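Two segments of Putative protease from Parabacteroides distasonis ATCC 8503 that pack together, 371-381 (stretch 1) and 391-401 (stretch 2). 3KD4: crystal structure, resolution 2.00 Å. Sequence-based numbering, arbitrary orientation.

Stretch 1 (371-381) QIKESRSVAIS
Stretch 2, residues 391-401: ICVLPAISAGI

Stretch 1 is an extended strand through I380 (phi -102 to -141°, psi 114 to 163°); stretch 2 is strand at 391-393, then largely extended through I397, with a break at S398 (-97/-46°) and I401 at -59/-32°. They run antiparallel, 168° apart, with CA-CA separations of 6.9 Å (I372-G400), 8.0 Å (E374-I397), 7.9 Å (R376-P395), 7.3 Å (V378-L394) and 7.2 Å (I380-C392). No direct hydrogen bond crosses this gap; side chains and waters fill it. Strand alternation points CA-to-CB of even-numbered residues 372-380 toward stretch 2, odd-numbered 373-379 away.

At one end, apolar contacts converge on C392 SG (chi1 t), touched by I380 (m, t) CD1 at 3.4 Å and V378 (t) CG1 at 3.9 Å; V378 CG2 lies 3.8 Å from P395 CD.

R376 (m, m, t, chi4 -76°) folds back along its own strand: NH2 makes a salt bridge to E374 OE1 (2.7 Å; E374 is m, t) and NH1 donates to S375 O (2.8 Å). I397 (p, t) lays CG2 over one guanidinium face, 3.7 Å from NH2, while its CD1 meets I372 CG2 at 3.8 Å.

Water 1 lies 2.5 Å from E374 OE2 and 3.1 Å from A399 N; water 2, 2.7 Å from R376 NH2 and 2.9 Å from S398 OG; water 3, 2.6 Å from R376 NE and 3.1 Å from A396 O.

I372 (m, t) places CD1 3.2 Å from G400 CA; an ideal CB there would lie 2.5 Å from I372 CD1, and phi/psi 88/-145° independently calls for glycine.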

# COMPACT_ATOMS: atom_id res chain seq x y z
N GLN A 371 12.48 -11.66 12.47
CA GLN A 371 13.65 -12.04 13.25
C GLN A 371 14.85 -11.88 12.38
O GLN A 371 14.90 -12.52 11.34
CB GLN A 371 13.57 -13.50 13.65
CG GLN A 371 12.46 -13.85 14.60
CD GLN A 371 12.72 -13.39 16.01
OE1 GLN A 371 13.84 -13.00 16.39
NE2 GLN A 371 11.67 -13.43 16.82
N ILE A 372 15.81 -11.05 12.80
CA ILE A 372 17.07 -10.89 12.07
C ILE A 372 18.27 -11.31 12.95
O ILE A 372 18.39 -10.95 14.12
CB ILE A 372 17.23 -9.47 11.51
CG1 ILE A 372 16.25 -9.29 10.34
CG2 ILE A 372 18.66 -9.22 10.97
CD1 ILE A 372 15.85 -7.95 10.17
N LYS A 373 19.13 -12.14 12.38
CA LYS A 373 20.32 -12.60 13.10
C LYS A 373 21.44 -12.64 12.10
O LYS A 373 21.37 -13.38 11.14
CB LYS A 373 20.08 -13.97 13.72
CG LYS A 373 21.27 -14.48 14.55
CD LYS A 373 20.83 -15.68 15.41
CE LYS A 373 21.95 -16.15 16.34
NZ LYS A 373 21.39 -16.51 17.69
N GLU A 374 22.44 -11.77 12.30
CA GLU A 374 23.56 -11.69 11.40
C GLU A 374 24.89 -11.59 12.13
O GLU A 374 24.95 -11.28 13.32
CB GLU A 374 23.41 -10.50 10.48
CG GLU A 374 22.19 -10.60 9.56
CD GLU A 374 22.30 -9.69 8.35
OE1 GLU A 374 23.44 -9.23 8.03
OE2 GLU A 374 21.26 -9.44 7.72
N SER A 375 25.94 -11.87 11.36
CA SER A 375 27.32 -11.88 11.83
C SER A 375 28.20 -11.13 10.85
O SER A 375 27.97 -11.19 9.66
CB SER A 375 27.82 -13.33 11.90
OG SER A 375 27.33 -13.92 13.09
N ARG A 376 29.19 -10.43 11.37
CA ARG A 376 30.19 -9.77 10.56
C ARG A 376 31.57 -9.95 11.20
O ARG A 376 31.69 -10.00 12.43
CB ARG A 376 29.91 -8.28 10.43
CG ARG A 376 28.67 -7.92 9.68
CD ARG A 376 28.82 -8.09 8.19
NE ARG A 376 27.61 -7.67 7.49
CZ ARG A 376 26.49 -8.38 7.43
NH1 ARG A 376 26.41 -9.58 8.02
NH2 ARG A 376 25.44 -7.90 6.77
N SER A 377 32.60 -10.05 10.36
CA SER A 377 33.97 -10.08 10.83
C SER A 377 34.64 -8.77 10.47
O SER A 377 34.41 -8.23 9.37
CB SER A 377 34.74 -11.24 10.20
OG SER A 377 34.23 -12.47 10.68
N VAL A 378 35.47 -8.27 11.38
CA VAL A 378 36.18 -7.04 11.16
C VAL A 378 37.63 -7.15 11.62
O VAL A 378 37.91 -7.50 12.77
CB VAL A 378 35.50 -5.88 11.92
CG1 VAL A 378 36.22 -4.60 11.67
CG2 VAL A 378 34.03 -5.76 11.50
N ALA A 379 38.55 -6.85 10.71
CA ALA A 379 39.97 -6.77 11.02
C ALA A 379 40.37 -5.31 11.15
O ALA A 379 39.85 -4.45 10.45
CB ALA A 379 40.78 -7.45 9.91
N ILE A 380 41.27 -5.00 12.07
CA ILE A 380 41.83 -3.65 12.13
C ILE A 380 43.34 -3.75 12.14
O ILE A 380 43.92 -4.43 13.00
CB ILE A 380 41.43 -2.87 13.39
CG1 ILE A 380 39.97 -3.07 13.72
CG2 ILE A 380 41.73 -1.39 13.19
CD1 ILE A 380 39.63 -2.60 15.07
N SER A 381 43.96 -3.05 11.19
CA SER A 381 45.43 -3.02 11.06
C SER A 381 46.07 -1.95 11.94
O SER A 381 45.45 -0.92 12.24
CB SER A 381 45.79 -2.70 9.61
OG SER A 381 45.59 -1.32 9.36
N ILE A 391 39.95 4.45 14.57
CA ILE A 391 38.50 4.53 14.74
C ILE A 391 37.86 3.43 13.91
O ILE A 391 37.79 3.53 12.69
CB ILE A 391 37.90 5.86 14.25
CG1 ILE A 391 38.49 7.03 15.03
CG2 ILE A 391 36.38 5.87 14.43
CD1 ILE A 391 38.45 8.34 14.25
N CYS A 392 37.41 2.38 14.58
CA CYS A 392 36.82 1.22 13.91
C CYS A 392 35.30 1.36 13.87
O CYS A 392 34.65 1.25 14.89
CB CYS A 392 37.20 -0.02 14.71
SG CYS A 392 36.53 -1.56 14.05
N VAL A 393 34.74 1.62 12.69
CA VAL A 393 33.29 1.69 12.53
C VAL A 393 32.79 0.29 12.18
O VAL A 393 33.14 -0.23 11.14
CB VAL A 393 32.88 2.73 11.47
CG1 VAL A 393 31.35 2.87 11.39
CG2 VAL A 393 33.49 4.09 11.82
N LEU A 394 32.04 -0.34 13.08
CA LEU A 394 31.49 -1.66 12.79
C LEU A 394 30.42 -1.46 11.69
O LEU A 394 29.56 -0.59 11.81
CB LEU A 394 30.87 -2.27 14.04
CG LEU A 394 31.81 -2.49 15.22
CD1 LEU A 394 31.02 -2.78 16.52
CD2 LEU A 394 32.84 -3.58 14.89
N PRO A 395 30.48 -2.24 10.60
CA PRO A 395 29.55 -1.93 9.50
C PRO A 395 28.08 -2.19 9.84
O PRO A 395 27.76 -3.15 10.52
CB PRO A 395 30.00 -2.85 8.38
CG PRO A 395 30.73 -3.96 9.05
CD PRO A 395 31.37 -3.38 10.28
N ALA A 396 27.19 -1.32 9.39
CA ALA A 396 25.75 -1.54 9.54
C ALA A 396 25.33 -2.68 8.64
O ALA A 396 25.91 -2.88 7.58
CB ALA A 396 25.00 -0.28 9.17
N ILE A 397 24.32 -3.43 9.05
CA ILE A 397 23.71 -4.42 8.17
C ILE A 397 22.60 -3.72 7.38
O ILE A 397 22.25 -2.59 7.70
CB ILE A 397 23.14 -5.61 8.94
CG1 ILE A 397 21.91 -5.21 9.76
CG2 ILE A 397 24.22 -6.22 9.83
CD1 ILE A 397 21.13 -6.39 10.28
N SER A 398 22.06 -4.41 6.37
CA SER A 398 21.03 -3.87 5.45
C SER A 398 19.60 -4.21 5.80
O SER A 398 18.70 -3.36 5.72
CB SER A 398 21.25 -4.44 4.06
OG SER A 398 22.60 -4.33 3.70
N ALA A 399 19.39 -5.48 6.11
CA ALA A 399 18.06 -6.01 6.37
C ALA A 399 17.52 -5.47 7.69
O ALA A 399 18.28 -5.18 8.61
CB ALA A 399 18.12 -7.54 6.40
N GLY A 400 16.20 -5.34 7.78
CA GLY A 400 15.57 -4.94 9.01
C GLY A 400 15.46 -3.44 9.17
O GLY A 400 15.25 -2.72 8.19
N ILE A 401 15.59 -2.97 10.42
CA ILE A 401 15.31 -1.59 10.75
C ILE A 401 16.21 -0.67 9.95
O ILE A 401 15.81 0.43 9.61
CB ILE A 401 15.51 -1.28 12.26
CG1 ILE A 401 14.51 -2.03 13.10
CG2 ILE A 401 15.25 0.17 12.54
CD1 ILE A 401 14.85 -1.99 14.59
O HOH W 1 21.73 -7.52 6.11
O HOH W 2 24.54 -5.98 5.16
O HOH W 3 27.44 -5.35 6.39